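Local structure of chitinase (Thermococcus kodakarensis KOD1, 5DHD) at residues Thr19-Thr24 with Phe77-Ser82; Tyr31-Lys36 with Ser66-Pro71; Lys38-Ser43 with Ser84-Tyr89. The protein hydrolyses chitin, and the fragment described here is one of its chitin-binding domains, which probably keeps the enzyme on its insoluble substrate. All blocks are in the same frame, centred on the assembly; numbering follows the deposited sequence.

Contact 1. Residues Thr19-Thr24 with Phe77-Ser82; sequences TEYDVT and FIATGS. With PE3 (3,6,9,12,15,18,21,24,27,30,33,36,39-tridecaoxahentetracontane-1,41-diol), chain D.
Thr19 with Ala79, and Tyr21 with Phe77, are the hydrogen-bonded pairs that join the two inner strands, 19-26 and 72-79, of the four-stranded antiparallel sheet in this β-sandwich. Each pair satisfies its backbone both ways: Thr19 N meets Ala79 O at 2.9 Å and Tyr21 N meets Phe77 O at 2.8 Å, with return bonds from Ala79 N to Thr19 O and from Phe77 N to Tyr21 O. Between them, Glu20 and Ile78 form a non-hydrogen-bonded pair, whose backbones bond outward to Thr14 and Ser46. Threonine suits position 19 because its hydroxyl works in both directions. OG1, held beside the backbone N (chi1 -53°), donates along a lone pair of Gly81 O at 2.9 Å and accepts from Glu83 N. Tyr21 and Phe77 share the face turned to the other sheet. Their rings are nearly parallel but slid apart, so it is mainly Tyr21 CB that lies over the Phe77 face, 3.7 Å from the centroid, while the rings touch at their rims; Phe62 also stacks on Phe77. An alanine in place of Phe77 would probably open a gap beneath Tyr21 CB and leave Phe62 without its stacking mate. On the other face the carboxylates of Glu20 and Asp22 crowd together, which is likely to raise the proton affinity of one of them: Glu20 OE2 lies 2.8 Å from Asp22 OD1.

Contact 2. Residues Tyr31-Lys36 with Ser66-Pro71; sequences YDWVVK and SWNRGP. With PE3 (3,6,9,12,15,18,21,24,27,30,33,36,39-tridecaoxahentetracontane-1,41-diol), chain E.
A bend at the third side-chain torsion of Arg69 (chi3 71°) swings its guanidinium round to the carboxylate of Asp32, while Trp33, with CG in the crowded position between its backbone N and carbonyl carbon (chi1 51°), carries its indole N-H to the backbone of Asn68. The salt bridge is lopsided. Arg69 NE gives the stronger bond, 2.8 Å to Asp32 OD1, which it meets from above the carboxylate plane; Arg69 NH2 makes only a weak one, 3.3 Å to Asp32 OD2. With the two flat groups turned 51° apart, they cannot dock as a coplanar pair. One face of the guanidinium lies against Tyr31 CA, and the backbones are tied by Tyr31 N to Arg69 O at 2.9 Å. Asp32 is the centre of an inverse gamma turn, which leads the chain into strand 34-39 of the β-sandwich; the partner residues belong to the loop crossing from strand 59-64 to strand 72-79, so the contact fastens loops at one end of the sandwich. Trp33 suits this place because it is largely apolar but carries one N-H donor: its rings meet Phe75 and Leu90 in the core, and NE1 reaches Asn68 O at 2.8 Å, in the planes of both ring and carbonyl. Asn68 is itself fixed by ND2, which bonds to Ser50 O and Thr74 O. Gly70 adopts backbone angles at which a CB would strike Arg69 O. Farther along the strand, an extended Lys36 puts NZ within a curl of polyethylene glycol, where four ether oxygens, O4, O7, O13 and O16, share the three protons of the ammonium, much as in a crown ether.

Contact 3. Residues Lys38-Ser43 with Ser84-Tyr89; sequences KLKDGS and SVEAIY. With PE3 (3,6,9,12,15,18,21,24,27,30,33,36,39-tridecaoxahentetracontane-1,41-diol), chain F; PE3 (3,6,9,12,15,18,21,24,27,30,33,36,39-tridecaoxahentetracontane-1,41-diol), chain H.
Lys38 faces both Glu86 and Ala87, a classic β-bulge between strands 34-39 and 85-92 of the five-stranded sheet of the β-sandwich. Its N bonds to Ala87 O at 3.0 Å and its O receives Glu86 N at 2.8 Å; beyond the bulge the register has shifted by one, and Lys40 N takes Ser84 O. The side chain of Glu86 runs extended along the partner segment. Its CB lies by Lys38 O, and CG packs on Lys40 CG at 3.6 Å, methylene against methylene. At the tip, OE1 forms a salt bridge with Lys38 NZ at 3.2 Å, approached from above the carboxylate plane, while OE2 touches Lys40 CG and accepts from a water that Asp41 N also binds. Glutamate suits the spot: its aliphatic stem covers lysine carbons and its charge meets an ammonium. Leu39, on the inward face, sets CD2 against Val85 CG2 at 3.6 Å. After the strand a type II turn, Lys40 to Ser43, has Gly42 at the position where positive phi suits glycine, and returns Ser43 so that its OG lies 2.7 Å from Ser84 OG. Lys38, bent at its second and fourth side-chain torsions (chi2 68°, chi4 58°), curls NZ back onto Leu39 O, 2.9 Å away.

Contacts 1 and 3 each join neighbouring strands, but in opposite sheets of the sandwich. They meet across the sandwich, where Tyr21 OH takes Val85 N at 3.2 Å, and at the turns beside it, where Ser43 OG bonds Thr80 O. Contact 2 shares strand 34-39 with contact 3, yet the two lie on opposite sides of the chain's centre, about 21 Å apart between centres. Their chemistry follows their place. Contact 1 has the most buried residues and rests on regular backbone pairing and aromatic rings. Contact 3, at a strand end, combines a distorted ladder with a solvent-side salt bridge. Contact 2 lacks paired strands and relies mostly on side-chain bonds, with a single backbone bond between its segments and a tryptophan as its inward part.

Contact 1. Residues Thr19-Thr24 with Phe77-Ser82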
loop_
_atom_site.group_PDB
_atom_site.type_symbol
_atom_site.label_atom_id
_atom_site.label_comp_id
_atom_site.label_asym_id
_atom_site.label_seq_id
_atom_site.Cartn_x
_atom_site.Cartn_y
_atom_site.Cartn_z
ATOM N N THR A 19 -11.315 2.999 -7.854
ATOM C CA THR A 19 -10.174 2.203 -8.258
ATOM C C THR A 19 -9.598 1.287 -7.200
ATOM O O THR A 19 -9.320 1.703 -6.077
ATOM C CB THR A 19 -9.081 3.158 -8.756
ATOM O OG1 THR A 19 -9.637 4.019 -9.763
ATOM C CG2 THR A 19 -7.926 2.407 -9.377
ATOM N N GLU A 20 -9.407 0.033 -7.589
ATOM C CA GLU A 20 -8.849 -0.975 -6.703
ATOM C C GLU A 20 -7.350 -1.110 -6.911
ATOM O O GLU A 20 -6.867 -1.161 -8.050
ATOM C CB GLU A 20 -9.495 -2.340 -6.951
ATOM C CG GLU A 20 -8.905 -3.485 -6.113
ATOM C CD GLU A 20 -9.754 -4.757 -6.157
ATOM O OE1 GLU A 20 -10.992 -4.652 -6.204
ATOM O OE2 GLU A 20 -9.191 -5.868 -6.115
ATOM N N TYR A 21 -6.625 -1.159 -5.802
ATOM C CA TYR A 21 -5.181 -1.322 -5.825
ATOM C C TYR A 21 -4.858 -2.604 -5.082
ATOM O O TYR A 21 -5.096 -2.722 -3.873
ATOM C CB TYR A 21 -4.484 -0.128 -5.152
ATOM C CG TYR A 21 -4.676 1.157 -5.920
ATOM C CD1 TYR A 21 -5.848 1.891 -5.792
ATOM C CD2 TYR A 21 -3.707 1.600 -6.831
ATOM C CE1 TYR A 21 -6.065 3.036 -6.555
ATOM C CE2 TYR A 21 -3.913 2.743 -7.599
ATOM C CZ TYR A 21 -5.099 3.454 -7.452
ATOM O OH TYR A 21 -5.321 4.599 -8.194
ATOM N N ASP A 22 -4.352 -3.579 -5.824
ATOM C CA ASP A 22 -3.980 -4.860 -5.250
ATOM C C ASP A 22 -2.473 -4.827 -5.148
ATOM O O ASP A 22 -1.767 -4.714 -6.149
ATOM C CB ASP A 22 -4.459 -6.000 -6.145
ATOM C CG ASP A 22 -5.969 -6.070 -6.198
ATOM O OD1 ASP A 22 -6.568 -6.294 -5.137
ATOM O OD2 ASP A 22 -6.548 -5.902 -7.279
ATOM N N VAL A 23 -1.987 -4.908 -3.918
ATOM C CA VAL A 23 -0.566 -4.799 -3.644
ATOM C C VAL A 23 0.077 -6.081 -3.151
ATOM O O VAL A 23 -0.455 -6.746 -2.263
ATOM C CB VAL A 23 -0.354 -3.705 -2.564
ATOM C CG1 VAL A 23 1.141 -3.563 -2.233
ATOM C CG2 VAL A 23 -0.943 -2.382 -3.026
ATOM N N THR A 24 1.220 -6.430 -3.731
ATOM C CA THR A 24 1.958 -7.597 -3.274
ATOM C C THR A 24 3.341 -7.135 -2.883
ATOM O O THR A 24 4.015 -6.421 -3.637
ATOM C CB THR A 24 2.112 -8.654 -4.388
ATOM O OG1 THR A 24 0.825 -9.197 -4.689
ATOM C CG2 THR A 24 3.022 -9.799 -3.938
ATOM N N PHE A 77 -6.837 -2.279 -1.497
ATOM C CA PHE A 77 -7.749 -1.236 -1.076
ATOM C C PHE A 77 -8.419 -0.628 -2.292
ATOM O O PHE A 77 -7.971 -0.812 -3.429
ATOM C CB PHE A 77 -7.037 -0.119 -0.281
ATOM C CG PHE A 77 -5.932 0.573 -1.031
ATOM C CD1 PHE A 77 -4.637 0.072 -1.019
ATOM C CD2 PHE A 77 -6.194 1.753 -1.721
ATOM C CE1 PHE A 77 -3.602 0.747 -1.697
ATOM C CE2 PHE A 77 -5.167 2.440 -2.394
ATOM C CZ PHE A 77 -3.878 1.936 -2.383
ATOM N N ILE A 78 -9.515 0.075 -2.047
ATOM C CA ILE A 78 -10.235 0.752 -3.110
ATOM C C ILE A 78 -10.292 2.217 -2.724
ATOM O O ILE A 78 -10.626 2.552 -1.585
ATOM C CB ILE A 78 -11.676 0.219 -3.283
ATOM C CG1 ILE A 78 -11.629 -1.238 -3.763
ATOM C CG2 ILE A 78 -12.447 1.120 -4.288
ATOM C CD1 ILE A 78 -12.977 -1.968 -3.698
ATOM N N ALA A 79 -9.926 3.087 -3.660
ATOM C CA ALA A 79 -9.957 4.525 -3.429
ATOM C C ALA A 79 -11.041 5.104 -4.332
ATOM O O ALA A 79 -11.285 4.597 -5.428
ATOM C CB ALA A 79 -8.602 5.171 -3.736
ATOM N N THR A 80 -11.700 6.161 -3.875
ATOM C CA THR A 80 -12.759 6.767 -4.667
ATOM C C THR A 80 -12.186 7.518 -5.857
ATOM O O THR A 80 -11.114 8.118 -5.774
ATOM C CB THR A 80 -13.592 7.731 -3.814
ATOM O OG1 THR A 80 -12.763 8.787 -3.322
ATOM C CG2 THR A 80 -14.224 6.966 -2.645
ATOM N N GLY A 81 -12.911 7.472 -6.969
ATOM C CA GLY A 81 -12.458 8.157 -8.164
ATOM C C GLY A 81 -11.606 7.287 -9.067
ATOM O O GLY A 81 -11.262 6.149 -8.729
ATOM N N SER A 82 -11.260 7.842 -10.222
ATOM C CA SER A 82 -10.459 7.153 -11.223
ATOM C C SER A 82 -8.963 7.383 -11.021
ATOM O O SER A 82 -8.475 8.508 -11.137
ATOM C CB SER A 82 -10.892 7.648 -12.602
ATOM O OG SER A 82 -10.105 7.056 -13.611
HETATM C C42 PE3 D . -1.142 -9.415 -10.244
HETATM C C41 PE3 D . -1.259 -9.444 -11.754
HETATM O O40 PE3 D . -2.580 -9.853 -12.094
HETATM C C39 PE3 D . -2.660 -9.870 -13.513
HETATM C C38 PE3 D . -4.061 -10.297 -13.963
HETATM O O37 PE3 D . -5.030 -9.379 -13.490
HETATM C C36 PE3 D . -6.336 -9.802 -13.916
HETATM C C35 PE3 D . -7.423 -8.816 -13.398
HETATM O O34 PE3 D . -7.454 -8.827 -11.949
HETATM C C33 PE3 D . -8.448 -7.893 -11.475
HETATM C C32 PE3 D . -8.470 -7.886 -9.930
HETATM O O31 PE3 D . -7.615 -8.897 -9.367
HETATM C C30 PE3 D . -7.708 -8.803 -7.956
HETATM C C29 PE3 D . -6.835 -9.859 -7.284
HETATM O O28 PE3 D . -5.455 -9.609 -7.578
HETATM C C27 PE3 D . -4.697 -10.610 -6.892
HETATM C C26 PE3 D . -3.200 -10.392 -7.122
HETATM O O25 PE3 D . -2.810 -9.056 -6.787
HETATM C C24 PE3 D . -1.401 -9.011 -6.991
HETATM C C23 PE3 D . -0.854 -7.643 -6.655
HETATM O O22 PE3 D . 0.063 -7.197 -7.615
#

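Contact 2. Residues Tyr31-Lys36 with Ser66-Pro71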
loop_
_atom_site.group_PDB
_atom_site.type_symbol
_atom_site.label_atom_id
_atom_site.label_comp_id
_atom_site.label_asym_id
_atom_site.label_seq_id
_atom_site.Cartn_x
_atom_site.Cartn_y
_atom_site.Cartn_z
ATOM N N TYR A 31 8.379 -8.788 8.258
ATOM C CA TYR A 31 8.690 -7.446 8.734
ATOM C C TYR A 31 7.442 -6.666 9.105
ATOM O O TYR A 31 6.338 -6.981 8.659
ATOM C CB TYR A 31 9.369 -6.643 7.615
ATOM C CG TYR A 31 10.702 -7.166 7.163
ATOM C CD1 TYR A 31 11.880 -6.728 7.775
ATOM C CD2 TYR A 31 10.802 -8.098 6.124
ATOM C CE1 TYR A 31 13.120 -7.200 7.368
ATOM C CE2 TYR A 31 12.049 -8.581 5.709
ATOM C CZ TYR A 31 13.202 -8.117 6.346
ATOM O OH TYR A 31 14.448 -8.585 5.959
ATOM N N ASP A 32 7.628 -5.634 9.918
ATOM C CA ASP A 32 6.523 -4.766 10.277
ATOM C C ASP A 32 6.579 -3.674 9.215
ATOM O O ASP A 32 6.983 -2.540 9.474
ATOM C CB ASP A 32 6.729 -4.183 11.678
ATOM C CG ASP A 32 6.607 -5.250 12.758
ATOM O OD1 ASP A 32 5.621 -5.995 12.716
ATOM O OD2 ASP A 32 7.483 -5.336 13.636
ATOM N N TRP A 33 6.196 -4.042 7.998
ATOM C CA TRP A 33 6.225 -3.101 6.890
ATOM C C TRP A 33 5.224 -1.971 7.033
ATOM O O TRP A 33 4.240 -2.071 7.772
ATOM C CB TRP A 33 6.003 -3.846 5.566
ATOM C CG TRP A 33 4.795 -4.766 5.518
ATOM C CD1 TRP A 33 4.794 -6.119 5.674
ATOM C CD2 TRP A 33 3.446 -4.389 5.199
ATOM N NE1 TRP A 33 3.521 -6.618 5.456
ATOM C CE2 TRP A 33 2.681 -5.572 5.168
ATOM C CE3 TRP A 33 2.814 -3.162 4.929
ATOM C CZ2 TRP A 33 1.302 -5.572 4.879
ATOM C CZ3 TRP A 33 1.445 -3.156 4.639
ATOM C CH2 TRP A 33 0.708 -4.353 4.618
ATOM N N VAL A 34 5.499 -0.884 6.321
ATOM C CA VAL A 34 4.641 0.286 6.329
ATOM C C VAL A 34 4.492 0.768 4.897
ATOM O O VAL A 34 5.478 1.100 4.243
ATOM C CB VAL A 34 5.270 1.432 7.165
ATOM C CG1 VAL A 34 4.391 2.677 7.112
ATOM C CG2 VAL A 34 5.433 0.980 8.612
ATOM N N VAL A 35 3.260 0.782 4.401
ATOM C CA VAL A 35 3.011 1.260 3.050
ATOM C C VAL A 35 2.260 2.583 3.154
ATOM O O VAL A 35 1.165 2.643 3.713
ATOM C CB VAL A 35 2.212 0.249 2.230
ATOM C CG1 VAL A 35 1.728 0.875 0.922
ATOM C CG2 VAL A 35 3.097 -0.944 1.916
ATOM N N LYS A 36 2.867 3.644 2.632
ATOM C CA LYS A 36 2.271 4.973 2.664
ATOM C C LYS A 36 1.731 5.330 1.295
ATOM O O LYS A 36 2.459 5.294 0.300
ATOM C CB LYS A 36 3.293 6.024 3.101
ATOM C CG LYS A 36 3.814 5.834 4.508
ATOM C CD LYS A 36 4.545 7.096 4.921
ATOM C CE LYS A 36 4.798 7.100 6.392
ATOM N NZ LYS A 36 5.561 8.297 6.823
ATOM N N SER A 66 -1.752 -9.606 11.792
ATOM C CA SER A 66 -0.899 -10.646 12.369
ATOM C C SER A 66 -0.215 -11.623 11.428
ATOM O O SER A 66 0.972 -11.943 11.594
ATOM C CB SER A 66 -1.701 -11.459 13.394
ATOM O OG SER A 66 -2.666 -12.280 12.760
ATOM N N TRP A 67 -0.948 -12.091 10.432
ATOM C CA TRP A 67 -0.453 -13.097 9.514
ATOM C C TRP A 67 0.126 -12.626 8.193
ATOM O O TRP A 67 0.533 -13.453 7.373
ATOM C CB TRP A 67 -1.592 -14.062 9.187
ATOM C CG TRP A 67 -2.873 -13.355 8.724
ATOM C CD1 TRP A 67 -3.954 -13.038 9.495
ATOM C CD2 TRP A 67 -3.200 -12.947 7.385
ATOM N NE1 TRP A 67 -4.943 -12.468 8.717
ATOM C CE2 TRP A 67 -4.504 -12.399 7.418
ATOM C CE3 TRP A 67 -2.515 -13.000 6.157
ATOM C CZ2 TRP A 67 -5.141 -11.907 6.269
ATOM C CZ3 TRP A 67 -3.146 -12.514 5.024
ATOM C CH2 TRP A 67 -4.448 -11.976 5.086
ATOM N N ASN A 68 0.191 -11.312 7.994
ATOM C CA ASN A 68 0.618 -10.775 6.707
ATOM C C ASN A 68 1.908 -9.970 6.734
ATOM O O ASN A 68 2.047 -8.996 5.987
ATOM C CB ASN A 68 -0.552 -9.934 6.144
ATOM C CG ASN A 68 -0.633 -9.962 4.636
ATOM O OD1 ASN A 68 -0.024 -10.804 3.975
ATOM N ND2 ASN A 68 -1.411 -9.034 4.076
ATOM N N ARG A 69 2.858 -10.389 7.567
ATOM C CA ARG A 69 4.138 -9.686 7.683
ATOM C C ARG A 69 5.170 -10.124 6.647
ATOM O O ARG A 69 6.230 -9.509 6.528
ATOM C CB ARG A 69 4.729 -9.867 9.084
ATOM C CG ARG A 69 3.849 -9.270 10.172
ATOM C CD ARG A 69 4.424 -9.478 11.595
ATOM N NE ARG A 69 5.607 -8.665 11.851
ATOM C CZ ARG A 69 6.835 -9.151 12.040
ATOM N NH1 ARG A 69 7.041 -10.463 12.013
ATOM N NH2 ARG A 69 7.857 -8.320 12.203
ATOM N N GLY A 70 4.859 -11.175 5.893
ATOM C CA GLY A 70 5.782 -11.663 4.880
ATOM C C GLY A 70 5.967 -13.170 4.957
ATOM O O GLY A 70 5.283 -13.823 5.746
ATOM N N PRO A 71 6.896 -13.753 4.178
ATOM C CA PRO A 71 7.802 -13.115 3.215
ATOM C C PRO A 71 7.114 -12.429 2.039
ATOM O O PRO A 71 7.622 -11.437 1.510
ATOM C CB PRO A 71 8.725 -14.251 2.780
ATOM C CG PRO A 71 7.852 -15.465 2.905
ATOM C CD PRO A 71 7.116 -15.216 4.207
HETATM C C18 PE3 E . 7.313 9.947 4.282
HETATM C C17 PE3 E . 8.531 9.482 5.068
HETATM O O16 PE3 E . 8.199 8.210 5.600
HETATM C C15 PE3 E . 9.249 7.644 6.359
HETATM C C14 PE3 E . 8.741 6.311 6.873
HETATM O O13 PE3 E . 7.777 6.618 7.866
HETATM C C12 PE3 E . 7.243 5.398 8.343
HETATM C C11 PE3 E . 6.219 5.717 9.427
HETATM O O10 PE3 E . 5.244 6.648 8.991
HETATM C C9 PE3 E . 4.371 6.806 10.107
HETATM C C8 PE3 E . 3.232 7.784 9.850
HETATM O O7 PE3 E . 3.673 8.868 9.047
HETATM C C6 PE3 E . 2.526 9.685 8.850
HETATM C C5 PE3 E . 2.836 10.928 8.011
HETATM O O4 PE3 E . 3.712 10.599 6.943
#

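Contact 3. Residues Lys38-Ser43 with Ser84-Tyr89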
loop_
_atom_site.group_PDB
_atom_site.type_symbol
_atom_site.label_atom_id
_atom_site.label_comp_id
_atom_site.label_asym_id
_atom_site.label_seq_id
_atom_site.Cartn_x
_atom_site.Cartn_y
_atom_site.Cartn_z
ATOM N N LYS A 38 -0.373 8.160 -1.125
ATOM C CA LYS A 38 -0.772 9.548 -1.323
ATOM C C LYS A 38 -1.911 9.568 -2.334
ATOM O O LYS A 38 -1.766 9.065 -3.449
ATOM C CB LYS A 38 0.394 10.380 -1.867
ATOM C CG LYS A 38 0.033 11.846 -2.193
ATOM C CD LYS A 38 -0.272 12.646 -0.935
ATOM C CE LYS A 38 -0.524 14.125 -1.254
ATOM N NZ LYS A 38 -1.660 14.328 -2.213
ATOM N N LEU A 39 -3.042 10.141 -1.942
ATOM C CA LEU A 39 -4.204 10.224 -2.820
ATOM C C LEU A 39 -4.407 11.647 -3.320
ATOM O O LEU A 39 -3.984 12.604 -2.673
ATOM C CB LEU A 39 -5.477 9.840 -2.058
ATOM C CG LEU A 39 -5.550 8.472 -1.384
ATOM C CD1 LEU A 39 -6.897 8.317 -0.690
ATOM C CD2 LEU A 39 -5.348 7.386 -2.427
ATOM N N LYS A 40 -5.058 11.784 -4.471
ATOM C CA LYS A 40 -5.358 13.109 -4.999
ATOM C C LYS A 40 -6.369 13.739 -4.046
ATOM O O LYS A 40 -7.153 13.031 -3.416
ATOM C CB LYS A 40 -5.982 12.976 -6.386
ATOM C CG LYS A 40 -4.985 12.823 -7.514
ATOM C CD LYS A 40 -5.683 12.915 -8.868
ATOM C CE LYS A 40 -5.776 11.558 -9.539
ATOM N NZ LYS A 40 -6.592 11.607 -10.786
ATOM N N ASP A 41 -6.361 15.063 -3.939
ATOM C CA ASP A 41 -7.293 15.739 -3.044
ATOM C C ASP A 41 -8.730 15.382 -3.392
ATOM O O ASP A 41 -9.099 15.324 -4.567
ATOM C CB ASP A 41 -7.107 17.260 -3.122
ATOM C CG ASP A 41 -5.718 17.693 -2.710
ATOM O OD1 ASP A 41 -5.239 17.223 -1.654
ATOM O OD2 ASP A 41 -5.110 18.508 -3.437
ATOM N N GLY A 42 -9.536 15.131 -2.367
ATOM C CA GLY A 42 -10.925 14.786 -2.593
ATOM C C GLY A 42 -11.189 13.292 -2.629
ATOM O O GLY A 42 -12.340 12.862 -2.594
ATOM N N SER A 43 -10.130 12.495 -2.712
ATOM C CA SER A 43 -10.284 11.047 -2.745
ATOM C C SER A 43 -10.046 10.454 -1.362
ATOM O O SER A 43 -9.366 11.046 -0.527
ATOM C CB SER A 43 -9.308 10.403 -3.754
ATOM O OG SER A 43 -9.409 8.974 -3.776
ATOM N N SER A 84 -6.904 7.596 -8.422
ATOM C CA SER A 84 -6.598 8.701 -7.525
ATOM C C SER A 84 -5.288 8.564 -6.747
ATOM O O SER A 84 -4.843 9.525 -6.115
ATOM C CB SER A 84 -7.737 8.921 -6.546
ATOM O OG SER A 84 -7.753 7.885 -5.589
ATOM N N VAL A 85 -4.672 7.384 -6.774
ATOM C CA VAL A 85 -3.404 7.209 -6.066
ATOM C C VAL A 85 -2.272 7.854 -6.858
ATOM O O VAL A 85 -2.033 7.508 -8.018
ATOM C CB VAL A 85 -3.057 5.716 -5.838
ATOM C CG1 VAL A 85 -1.619 5.585 -5.315
ATOM C CG2 VAL A 85 -4.019 5.106 -4.830
ATOM N N GLU A 86 -1.574 8.791 -6.225
ATOM C CA GLU A 86 -0.471 9.482 -6.879
ATOM C C GLU A 86 0.860 8.787 -6.641
ATOM O O GLU A 86 1.746 8.833 -7.495
ATOM C CB GLU A 86 -0.369 10.913 -6.366
ATOM C CG GLU A 86 -1.659 11.697 -6.534
ATOM C CD GLU A 86 -1.529 13.140 -6.109
ATOM O OE1 GLU A 86 -0.730 13.430 -5.193
ATOM O OE2 GLU A 86 -2.241 13.984 -6.691
ATOM N N ALA A 87 1.008 8.155 -5.478
ATOM C CA ALA A 87 2.248 7.457 -5.149
ATOM C C ALA A 87 2.056 6.462 -4.012
ATOM O O ALA A 87 1.187 6.637 -3.159
ATOM C CB ALA A 87 3.325 8.480 -4.734
ATOM N N ILE A 88 2.874 5.412 -4.018
ATOM C CA ILE A 88 2.839 4.389 -2.979
ATOM C C ILE A 88 4.286 4.153 -2.560
ATOM O O ILE A 88 5.152 3.912 -3.405
ATOM C CB ILE A 88 2.215 3.059 -3.480
ATOM C CG1 ILE A 88 0.763 3.299 -3.946
ATOM C CG2 ILE A 88 2.300 1.991 -2.363
ATOM C CD1 ILE A 88 0.074 2.052 -4.532
ATOM N N TYR A 89 4.543 4.237 -1.258
ATOM C CA TYR A 89 5.890 4.048 -0.724
ATOM C C TYR A 89 5.943 2.860 0.227
ATOM O O TYR A 89 5.080 2.719 1.092
ATOM C CB TYR A 89 6.328 5.300 0.056
ATOM C CG TYR A 89 6.272 6.586 -0.746
ATOM C CD1 TYR A 89 7.351 6.987 -1.540
ATOM C CD2 TYR A 89 5.136 7.384 -0.725
ATOM C CE1 TYR A 89 7.286 8.160 -2.290
ATOM C CE2 TYR A 89 5.061 8.553 -1.465
ATOM C CZ TYR A 89 6.140 8.926 -2.238
ATOM O OH TYR A 89 6.056 10.093 -2.946
HETATM C C30 PE3 F . 8.823 6.496 -8.079
HETATM C C29 PE3 F . 7.951 6.930 -6.902
HETATM O O28 PE3 F . 7.675 8.315 -7.020
HETATM C C27 PE3 F . 6.859 8.691 -5.908
HETATM C C26 PE3 F . 6.545 10.189 -5.980
HETATM O O25 PE3 F . 5.546 10.438 -6.975
HETATM O O13 PE3 H . 4.323 8.070 -12.531
HETATM C C12 PE3 H . 3.953 6.971 -11.631
HETATM C C11 PE3 H . 2.890 7.380 -10.658
HETATM O O10 PE3 H . 1.554 7.262 -11.233
HETATM C C9 PE3 H . 0.560 7.789 -10.290
HETATM C C8 PE3 H . -0.892 7.766 -10.863
HETATM O O7 PE3 H . -0.953 8.499 -12.166
HETATM C C6 PE3 H . -2.326 8.460 -12.677
HETATM O O HOH W 1 -4.290 16.238 -5.611
#